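Local coordinates for protein L,D-transpeptidase (Mycobacterium tuberculosis, PDB 4K73) that probably acts as an L,D-transpeptidase of the mycobacterial cell wall, perhaps anchoring proteins to peptidoglycan, though it does not form 3->3 cross-links from tetrapeptide stems, at residues V230-W235 against E255-Y260; D104-A109 against P269-E274. One frame throughout, in Å; residues are numbered along the deposited sequence.

Contact 1. Residues V230-W235 against E255-Y260; sequences VHSAPW and EDAEWY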
# COMPACT_ATOMS: atom_id res chain seq x y z
N VAL A 230 -2.24 8.59 -1.92
CA VAL A 230 -1.24 9.65 -1.81
C VAL A 230 -1.18 10.24 -3.21
O VAL A 230 -0.96 9.53 -4.19
CB VAL A 230 0.14 9.09 -1.40
CG1 VAL A 230 1.19 10.17 -1.29
CG2 VAL A 230 0.03 8.34 -0.09
N HIS A 231 -1.34 11.55 -3.35
CA HIS A 231 -1.24 12.14 -4.69
C HIS A 231 -0.86 13.62 -4.69
O HIS A 231 -0.83 14.28 -3.64
CB HIS A 231 -2.59 11.97 -5.43
CG HIS A 231 -3.69 12.76 -4.80
ND1 HIS A 231 -4.02 14.04 -5.21
CD2 HIS A 231 -4.51 12.47 -3.76
CE1 HIS A 231 -5.01 14.49 -4.46
NE2 HIS A 231 -5.31 13.57 -3.56
N SER A 232 -0.58 14.10 -5.89
CA SER A 232 -0.28 15.50 -6.14
C SER A 232 -1.55 16.32 -6.09
O SER A 232 -2.56 15.99 -6.73
CB SER A 232 0.37 15.67 -7.50
OG SER A 232 -0.42 15.03 -8.49
N ALA A 233 -1.49 17.40 -5.33
CA ALA A 233 -2.65 18.25 -5.10
C ALA A 233 -2.28 19.74 -5.23
O ALA A 233 -2.35 20.49 -4.25
CB ALA A 233 -3.21 17.97 -3.73
N PRO A 234 -1.90 20.15 -6.45
CA PRO A 234 -1.38 21.52 -6.67
C PRO A 234 -2.37 22.60 -6.28
O PRO A 234 -1.96 23.62 -5.73
CB PRO A 234 -1.04 21.58 -8.16
CG PRO A 234 -1.41 20.26 -8.75
CD PRO A 234 -1.83 19.32 -7.67
N TRP A 235 -3.65 22.37 -6.55
CA TRP A 235 -4.71 23.29 -6.11
C TRP A 235 -4.72 23.51 -4.58
O TRP A 235 -5.22 24.54 -4.12
CB TRP A 235 -6.09 22.77 -6.57
CG TRP A 235 -6.46 21.48 -5.91
CD1 TRP A 235 -7.07 21.33 -4.70
CD2 TRP A 235 -6.22 20.15 -6.41
NE1 TRP A 235 -7.23 20.00 -4.42
CE2 TRP A 235 -6.72 19.25 -5.45
CE3 TRP A 235 -5.63 19.64 -7.58
CZ2 TRP A 235 -6.64 17.86 -5.61
CZ3 TRP A 235 -5.56 18.24 -7.74
CH2 TRP A 235 -6.07 17.38 -6.76
N GLU A 255 5.80 18.28 -6.92
CA GLU A 255 7.20 17.85 -6.91
C GLU A 255 7.48 16.73 -5.88
O GLU A 255 8.24 15.75 -6.14
CB GLU A 255 8.06 19.07 -6.62
CG GLU A 255 8.04 20.08 -7.77
CD GLU A 255 6.85 21.03 -7.75
OE1 GLU A 255 6.12 21.07 -6.74
OE2 GLU A 255 6.62 21.75 -8.75
N ASP A 256 6.86 16.85 -4.72
CA ASP A 256 6.97 15.82 -3.69
C ASP A 256 6.25 14.53 -4.12
O ASP A 256 6.80 13.43 -3.96
CB ASP A 256 6.44 16.33 -2.34
CG ASP A 256 7.41 17.29 -1.67
OD1 ASP A 256 8.59 17.32 -2.08
OD2 ASP A 256 7.00 18.00 -0.72
N ALA A 257 5.06 14.69 -4.70
CA ALA A 257 4.30 13.54 -5.16
C ALA A 257 5.08 12.79 -6.23
O ALA A 257 5.10 11.56 -6.25
CB ALA A 257 2.95 13.98 -5.71
N GLU A 258 5.65 13.55 -7.17
CA GLU A 258 6.44 12.96 -8.27
C GLU A 258 7.59 12.12 -7.74
O GLU A 258 7.79 10.99 -8.18
CB GLU A 258 6.99 14.05 -9.22
CG GLU A 258 7.93 13.53 -10.30
CD GLU A 258 8.53 14.65 -11.16
OE1 GLU A 258 8.57 15.82 -10.71
OE2 GLU A 258 9.00 14.35 -12.25
N TRP A 259 8.33 12.67 -6.79
CA TRP A 259 9.50 12.01 -6.23
C TRP A 259 9.09 10.70 -5.49
O TRP A 259 9.64 9.62 -5.74
CB TRP A 259 10.24 12.97 -5.30
CG TRP A 259 11.52 12.46 -4.90
CD1 TRP A 259 12.72 12.59 -5.57
CD2 TRP A 259 11.79 11.67 -3.76
NE1 TRP A 259 13.69 11.95 -4.91
CE2 TRP A 259 13.16 11.38 -3.79
CE3 TRP A 259 11.01 11.19 -2.72
CZ2 TRP A 259 13.78 10.63 -2.81
CZ3 TRP A 259 11.61 10.45 -1.74
CH2 TRP A 259 12.98 10.16 -1.79
N TYR A 260 8.06 10.82 -4.67
CA TYR A 260 7.52 9.68 -3.91
C TYR A 260 6.96 8.61 -4.88
O TYR A 260 7.28 7.43 -4.80
CB TYR A 260 6.43 10.10 -2.91
CG TYR A 260 5.77 8.90 -2.23
CD1 TYR A 260 6.50 8.04 -1.42
CD2 TYR A 260 4.42 8.63 -2.42
CE1 TYR A 260 5.90 6.94 -0.82
CE2 TYR A 260 3.81 7.55 -1.82
CZ TYR A 260 4.54 6.70 -1.02
OH TYR A 260 3.86 5.65 -0.48
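His231 ND1 donates to the carbonyl oxygen of the next residue, Ser232 O, over 2.9 Å. The N-H points well at its acceptor (156°), but it arrives from above the carbonyl plane, and the oxygen is tilted slightly from the imidazole plane. This bond helps to set the rotation of the ring that is predicted to act as proton donor/acceptor, and the His231 side chain also meets that of Cys249, the predicted nucleophile, which covalently binds the acetyl group of faropenem.

The other side of the same strand rests on a helix, a plain example of strand-on-helix packing behind a predicted active-site residue. The methyl of Ala257 lies against the backbone at the strand end, with CB 3.5 Å from Ser232 N and 3.6 Å from Ser232 CB. Such a small side chain lets the backbones close in, and the CA atoms of Ser232 and Ala257 are 5.1 Å apart. About one turn further along the helix Tyr260 follows, and Val230 CG1, anti to the backbone N (chi1 180°), reaches its ring, 3.7 Å from Tyr260 CE2; the two side chains cross at about a right angle.

The axes of segments 230-232 and 255-260 approach to 7.0 Å, with 130° between their N-to-C directions. Leu252 of strand 250-252, parallel to strand 229-232, touches both Val230 and Ala257, while Phe141 of strand 140-145 meets the Tyr260 ring edge-to-face.

Contact 2. Residues D104-A109 against P269-E274; sequences DRFWPA and PVIVQE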
# COMPACT_ATOMS: atom_id res chain seq x y z
N ASP A 104 2.86 -9.75 9.08
CA ASP A 104 2.78 -8.94 10.27
C ASP A 104 3.92 -7.93 10.36
O ASP A 104 3.85 -6.94 11.09
CB ASP A 104 2.87 -9.84 11.52
CG ASP A 104 1.61 -10.67 11.78
OD1 ASP A 104 0.52 -10.30 11.41
OD2 ASP A 104 1.74 -11.72 12.48
N ARG A 105 4.96 -8.19 9.58
CA ARG A 105 6.14 -7.34 9.53
C ARG A 105 6.52 -7.12 8.06
O ARG A 105 5.99 -7.73 7.18
CB ARG A 105 7.32 -7.99 10.22
CG ARG A 105 6.95 -8.87 11.39
CD ARG A 105 8.17 -9.45 12.07
NE ARG A 105 8.97 -10.30 11.19
CZ ARG A 105 8.91 -11.62 11.07
NH1 ARG A 105 8.08 -12.38 11.78
NH2 ARG A 105 9.74 -12.19 10.21
N PHE A 106 7.47 -6.25 7.84
CA PHE A 106 7.93 -5.98 6.51
C PHE A 106 8.90 -7.07 6.11
O PHE A 106 9.77 -7.48 6.90
CB PHE A 106 8.64 -4.62 6.42
CG PHE A 106 7.79 -3.42 6.82
CD1 PHE A 106 6.39 -3.43 6.68
CD2 PHE A 106 8.41 -2.25 7.23
CE1 PHE A 106 5.63 -2.31 7.02
CE2 PHE A 106 7.62 -1.13 7.57
CZ PHE A 106 6.25 -1.19 7.45
N TRP A 107 8.78 -7.48 4.87
CA TRP A 107 9.78 -8.32 4.24
C TRP A 107 11.15 -7.58 4.25
O TRP A 107 11.20 -6.34 4.12
CB TRP A 107 9.45 -8.57 2.79
CG TRP A 107 8.11 -9.22 2.56
CD1 TRP A 107 7.07 -8.67 1.89
CD2 TRP A 107 7.72 -10.56 2.92
NE1 TRP A 107 6.01 -9.58 1.83
CE2 TRP A 107 6.38 -10.73 2.45
CE3 TRP A 107 8.34 -11.61 3.62
CZ2 TRP A 107 5.68 -11.91 2.66
CZ3 TRP A 107 7.62 -12.79 3.82
CH2 TRP A 107 6.31 -12.93 3.32
N PRO A 108 12.24 -8.34 4.35
CA PRO A 108 13.56 -7.65 4.21
C PRO A 108 13.70 -7.09 2.80
O PRO A 108 13.26 -7.74 1.82
CB PRO A 108 14.56 -8.77 4.41
CG PRO A 108 13.81 -10.00 4.09
CD PRO A 108 12.42 -9.79 4.52
N ALA A 109 14.28 -5.90 2.71
CA ALA A 109 14.51 -5.26 1.41
C ALA A 109 15.61 -5.92 0.58
O ALA A 109 16.44 -6.66 1.13
CB ALA A 109 14.84 -3.81 1.62
N PRO A 269 4.82 -0.07 2.17
CA PRO A 269 3.90 0.30 3.22
C PRO A 269 3.67 1.80 3.34
O PRO A 269 4.62 2.64 3.14
CB PRO A 269 4.63 -0.20 4.51
CG PRO A 269 6.04 -0.24 4.13
CD PRO A 269 6.18 -0.36 2.67
N VAL A 270 2.46 2.16 3.72
CA VAL A 270 2.11 3.50 4.04
C VAL A 270 1.35 3.46 5.36
O VAL A 270 0.31 2.81 5.44
CB VAL A 270 1.24 4.17 2.94
CG1 VAL A 270 0.63 5.48 3.43
CG2 VAL A 270 2.06 4.43 1.72
N ILE A 271 1.89 4.18 6.36
CA ILE A 271 1.36 4.22 7.70
C ILE A 271 0.70 5.59 7.91
O ILE A 271 1.29 6.64 7.62
CB ILE A 271 2.49 3.98 8.72
CG1 ILE A 271 3.21 2.65 8.42
CG2 ILE A 271 1.95 4.02 10.17
CD1 ILE A 271 4.50 2.44 9.20
N VAL A 272 -0.54 5.59 8.38
CA VAL A 272 -1.20 6.83 8.78
C VAL A 272 -1.28 6.79 10.29
O VAL A 272 -1.75 5.81 10.85
CB VAL A 272 -2.62 6.95 8.17
CG1 VAL A 272 -3.33 8.19 8.72
CG2 VAL A 272 -2.52 7.02 6.65
N GLN A 273 -0.80 7.85 10.95
CA GLN A 273 -0.90 7.95 12.41
C GLN A 273 -1.42 9.33 12.82
O GLN A 273 -1.25 10.32 12.10
CB GLN A 273 0.45 7.68 13.08
CG GLN A 273 1.61 8.51 12.55
CD GLN A 273 2.95 8.11 13.14
OE1 GLN A 273 3.22 6.93 13.34
NE2 GLN A 273 3.80 9.11 13.42
N GLU A 274 -2.04 9.39 14.01
CA GLU A 274 -2.55 10.66 14.54
C GLU A 274 -1.37 11.56 14.84
O GLU A 274 -0.32 11.11 15.33
CB GLU A 274 -3.44 10.47 15.80
OXT GLU A 274 -1.42 12.75 14.56
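Phe106 lays one face of its ring over the pyrrolidine of Pro269, a CH-pi contact that joins a loop of the bacterial Ig domain to the last strand of the YkuD-type catalytic domain. Pro269 CG stands 3.4 Å above the ring plane, displaced toward the rim, and is 3.8 Å from the centroid of the Phe106 ring at 24° off the normal. The overlap therefore favours the outer part of the ring: Phe106 CE1 comes to 3.4 Å from Pro269 CB, and Phe106 CZ lies 3.5 Å from Pro269 CG. With Phe106 CG anti to its own carbonyl carbon (chi1 -59°), the phenyl group extends across to the strand while the two backbones stay apart, their nearest CA atoms, those of Phe106 and Pro269, being 8.2 Å from each other.

The contact is a small one, made by apolar groups alone, and it illustrates how an aromatic ring from a loop can contribute to a domain interface. Much of the loop is tied to its own domain. Trp107 NE1 bonds to His56 O and its ring meets Phe124 edge-to-face, while Asp104 forms a salt bridge with Lys90. On the catalytic side, Pro269 and Ile271 are bonded through their backbones to Gly132 of the neighbouring parallel strand 130-135. Pro269 also touches Val54, a loop residue on the Ig side. Two residues after the proline, on the same side of the strand, Ile271 adds to the receiving surface: its CD1 approaches the Phe106 ring at the edge, near the ring plane, 4.4 Å from CZ.

In the fold
The two contacts, with centres 21 Å apart, both reach the mixed sheet of the catalytic domain. Along the chain the order is 104-109, 230-235, 255-260, 269-274, which puts contact 1 wholly between the two halves of contact 2. Helix 254-263 of contact 1 is followed, after a short connection, by strand 269-273 of contact 2, and the two meet where Tyr260 OH lies 3.1 Å from Val270 CG2. Contact 1 is buried packing within the catalytic domain and contains the predicted active-site residue His231; contact 2 is partly buried, lies away from the active site, and joins that domain to the Ig domain. Strand 269-273 thus touches the helix behind the active site as well as the neighbouring domain.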